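PDB 3DFI: pseudoaglycone deacetylase Dbv21 from Actinoplanes teichomyceticus, which probably removes an acetyl group from the pseudoaglycone in biosynthesis of the lipoglycopeptide antibiotic A40926, as a zinc-binding deacetylase of the PIG-L family. Local coordinates for residues 151-156 with 179-184. Numbering follows the deposited sequence.
Sequences TCVAIG and LRLWQD
Thr151 and Cys152 pair with Leu181 and Trp182 as parallel neighbours in a beta-alpha-beta unit of this PIG-L-type alpha/beta domain, helix 159-174 making the crossover. Three backbone bonds set the register: Thr151 N to Arg180 O, Trp182 N to Thr151 O (2.8 Å) and Val153 N to Trp182 O.

Apolar contacts differ on the two faces of the sheet. On one, Thr151 and Leu181 lie side by side, CG2 of the threonine 3.5 Å from CD2 of the leucine. Just past the strand, Val153 crosses Leu181 at about a right angle, the two CB atoms 3.9 Å apart. On the other face, the indole of Trp182, with CG between its backbone N and carbonyl carbon (chi1 72°), folds back over the neighbouring strand. Cys152 CA sits 3.5 Å from the centroid of the five-membered ring of Trp182, a CH-pi contact over the face; helix 19-33 also touches this indole.

Beyond the strand ends, the carboxylate of Asp184 takes over from the backbone ladder. OD2 accepts from ND1 of the zinc ligand His161, a second-shell bond that would orient the imidazole, while OD1 accepts a weak bond from Ala154 N (2.9 Å) and a further one, not weak, from Ile155 N (3.1 Å), the latter arriving 72° out of the carboxylate plane.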
ATOM      1  N   THR A 151      -4.442  -4.515  -3.701  1.00 49.72           N
ATOM      2  CA  THR A 151      -3.842  -3.209  -3.920  1.00 49.13           C
ATOM      3  C   THR A 151      -4.791  -2.121  -3.406  1.00 49.49           C
ATOM      4  O   THR A 151      -5.846  -2.423  -2.874  1.00 49.24           O
ATOM      5  CB  THR A 151      -3.404  -2.969  -5.381  1.00 49.05           C
ATOM      6  OG1 THR A 151      -2.554  -1.814  -5.432  1.00 50.30           O
ATOM      7  CG2 THR A 151      -4.620  -2.768  -6.327  1.00 46.53           C
ATOM      8  N   CYS A 152      -4.394  -0.862  -3.542  1.00 49.72           N
ATOM      9  CA  CYS A 152      -5.155   0.248  -2.975  1.00 49.53           C
ATOM     10  C   CYS A 152      -6.382   0.565  -3.802  1.00 49.51           C
ATOM     11  O   CYS A 152      -6.376   0.405  -5.006  1.00 50.52           O
ATOM     12  CB  CYS A 152      -4.257   1.491  -2.897  1.00 49.77           C
ATOM     13  SG  CYS A 152      -3.613   2.032  -4.546  1.00 51.95           S
ATOM     14  N   VAL A 153      -7.428   1.074  -3.168  1.00 49.41           N
ATOM     15  CA  VAL A 153      -8.582   1.569  -3.928  1.00 49.04           C
ATOM     16  C   VAL A 153      -8.318   2.956  -4.524  1.00 48.51           C
ATOM     17  O   VAL A 153      -9.049   3.397  -5.404  1.00 48.07           O
ATOM     18  CB  VAL A 153      -9.897   1.528  -3.081  1.00 48.66           C
ATOM     19  CG1 VAL A 153     -10.028   2.738  -2.190  1.00 48.61           C
ATOM     20  CG2 VAL A 153     -11.144   1.403  -3.988  1.00 48.40           C
ATOM     21  N   ALA A 154      -7.267   3.624  -4.035  1.00 48.44           N
ATOM     22  CA  ALA A 154      -6.841   4.972  -4.476  1.00 48.71           C
ATOM     23  C   ALA A 154      -7.736   6.139  -4.004  1.00 49.93           C
ATOM     24  O   ALA A 154      -7.929   7.135  -4.711  1.00 49.73           O
ATOM     25  CB  ALA A 154      -6.540   5.039  -6.021  1.00 47.70           C
ATOM     26  N   ILE A 155      -8.277   5.984  -2.797  1.00 50.52           N
ATOM     27  CA  ILE A 155      -8.796   7.077  -2.008  1.00 51.28           C
ATOM     28  C   ILE A 155      -7.622   8.044  -1.757  1.00 51.90           C
ATOM     29  O   ILE A 155      -6.516   7.602  -1.438  1.00 51.34           O
ATOM     30  CB  ILE A 155      -9.340   6.534  -0.655  1.00 51.42           C
ATOM     31  CG1 ILE A 155     -10.726   5.894  -0.843  1.00 51.62           C
ATOM     32  CG2 ILE A 155      -9.402   7.634   0.417  1.00 52.68           C
ATOM     33  CD1 ILE A 155     -11.161   5.014   0.330  1.00 51.19           C
ATOM     34  N   GLY A 156      -7.871   9.348  -1.909  1.00 52.80           N
ATOM     35  CA  GLY A 156      -6.817  10.379  -1.791  1.00 53.36           C
ATOM     36  C   GLY A 156      -6.312  10.810  -3.166  1.00 53.87           C
ATOM     37  O   GLY A 156      -5.562  11.785  -3.286  1.00 53.69           O
ATOM     38  N   LEU A 179      -8.872 -10.670  -6.435  1.00 51.12           N
ATOM     39  CA  LEU A 179      -8.335  -9.354  -6.079  1.00 51.73           C
ATOM     40  C   LEU A 179      -9.305  -8.596  -5.161  1.00 51.77           C
ATOM     41  O   LEU A 179     -10.516  -8.734  -5.303  1.00 51.21           O
ATOM     42  CB  LEU A 179      -8.058  -8.545  -7.364  1.00 52.01           C
ATOM     43  CG  LEU A 179      -7.682  -7.057  -7.225  1.00 52.98           C
ATOM     44  CD1 LEU A 179      -6.813  -6.597  -8.347  1.00 52.72           C
ATOM     45  CD2 LEU A 179      -8.955  -6.202  -7.166  1.00 53.14           C
ATOM     46  N   ARG A 180      -8.741  -7.829  -4.221  1.00 51.14           N
ATOM     47  CA  ARG A 180      -9.454  -6.883  -3.345  1.00 51.71           C
ATOM     48  C   ARG A 180      -8.721  -5.524  -3.318  1.00 50.45           C
ATOM     49  O   ARG A 180      -7.494  -5.433  -3.463  1.00 50.31           O
ATOM     50  CB  ARG A 180      -9.576  -7.448  -1.925  1.00 51.06           C
ATOM     51  CG  ARG A 180     -10.402  -8.759  -1.877  1.00 53.97           C
ATOM     52  CD  ARG A 180     -10.747  -9.162  -0.448  1.00 54.92           C
ATOM     53  NE  ARG A 180     -11.786  -8.303   0.127  1.00 60.45           N
ATOM     54  CZ  ARG A 180     -13.088  -8.587   0.144  1.00 61.55           C
ATOM     55  NH1 ARG A 180     -13.940  -7.729   0.687  1.00 62.89           N
ATOM     56  NH2 ARG A 180     -13.546  -9.726  -0.369  1.00 63.44           N
ATOM     57  N   LEU A 181      -9.492  -4.466  -3.168  1.00 49.93           N
ATOM     58  CA  LEU A 181      -8.950  -3.138  -3.116  1.00 48.47           C
ATOM     59  C   LEU A 181      -9.123  -2.675  -1.687  1.00 48.37           C
ATOM     60  O   LEU A 181     -10.223  -2.769  -1.126  1.00 48.00           O
ATOM     61  CB  LEU A 181      -9.689  -2.221  -4.101  1.00 48.27           C
ATOM     62  CG  LEU A 181      -9.580  -2.590  -5.597  1.00 48.49           C
ATOM     63  CD1 LEU A 181     -10.228  -1.555  -6.467  1.00 48.06           C
ATOM     64  CD2 LEU A 181      -8.116  -2.805  -6.029  1.00 49.21           C
ATOM     65  N   TRP A 182      -8.034  -2.176  -1.096  1.00 48.16           N
ATOM     66  CA  TRP A 182      -8.066  -1.685   0.278  1.00 47.22           C
ATOM     67  C   TRP A 182      -8.373  -0.188   0.427  1.00 47.19           C
ATOM     68  O   TRP A 182      -8.178   0.592  -0.495  1.00 47.13           O
ATOM     69  CB  TRP A 182      -6.778  -2.042   1.022  1.00 47.18           C
ATOM     70  CG  TRP A 182      -5.504  -1.261   0.621  1.00 47.99           C
ATOM     71  CD1 TRP A 182      -5.299   0.105   0.685  1.00 48.78           C
ATOM     72  CD2 TRP A 182      -4.263  -1.824   0.136  1.00 48.97           C
ATOM     73  NE1 TRP A 182      -4.005   0.412   0.272  1.00 48.74           N
ATOM     74  CE2 TRP A 182      -3.354  -0.746  -0.067  1.00 49.36           C
ATOM     75  CE3 TRP A 182      -3.834  -3.138  -0.152  1.00 48.78           C
ATOM     76  CZ2 TRP A 182      -2.040  -0.944  -0.552  1.00 49.34           C
ATOM     77  CZ3 TRP A 182      -2.527  -3.334  -0.604  1.00 47.99           C
ATOM     78  CH2 TRP A 182      -1.652  -2.239  -0.821  1.00 48.59           C
ATOM     79  N   GLN A 183      -8.836   0.191   1.615  1.00 46.78           N
ATOM     80  CA  GLN A 183      -9.112   1.579   1.956  1.00 46.78           C
ATOM     81  C   GLN A 183      -7.779   2.209   2.371  1.00 46.99           C
ATOM     82  O   GLN A 183      -7.223   1.825   3.424  1.00 47.20           O
ATOM     83  CB  GLN A 183     -10.081   1.597   3.137  1.00 47.26           C
ATOM     84  CG  GLN A 183     -10.660   2.959   3.545  1.00 46.59           C
ATOM     85  CD  GLN A 183     -11.486   2.868   4.810  1.00 47.23           C
ATOM     86  OE1 GLN A 183     -10.952   2.379   5.827  1.00 50.16           O
ATOM     87  NE2 GLN A 183     -12.666   3.289   4.798  1.00 47.20           N
ATOM     88  N   ASP A 184      -7.289   3.164   1.570  1.00 46.05           N
ATOM     89  CA  ASP A 184      -5.965   3.797   1.775  1.00 47.62           C
ATOM     90  C   ASP A 184      -5.940   4.495   3.125  1.00 47.16           C
ATOM     91  O   ASP A 184      -6.848   5.245   3.412  1.00 47.25           O
ATOM     92  CB  ASP A 184      -5.692   4.835   0.668  1.00 46.85           C
ATOM     93  CG  ASP A 184      -5.851   4.244  -0.761  1.00 50.62           C
ATOM     94  OD1 ASP A 184      -6.975   3.780  -1.131  1.00 48.03           O
ATOM     95  OD2 ASP A 184      -4.842   4.255  -1.499  1.00 51.29           O
TER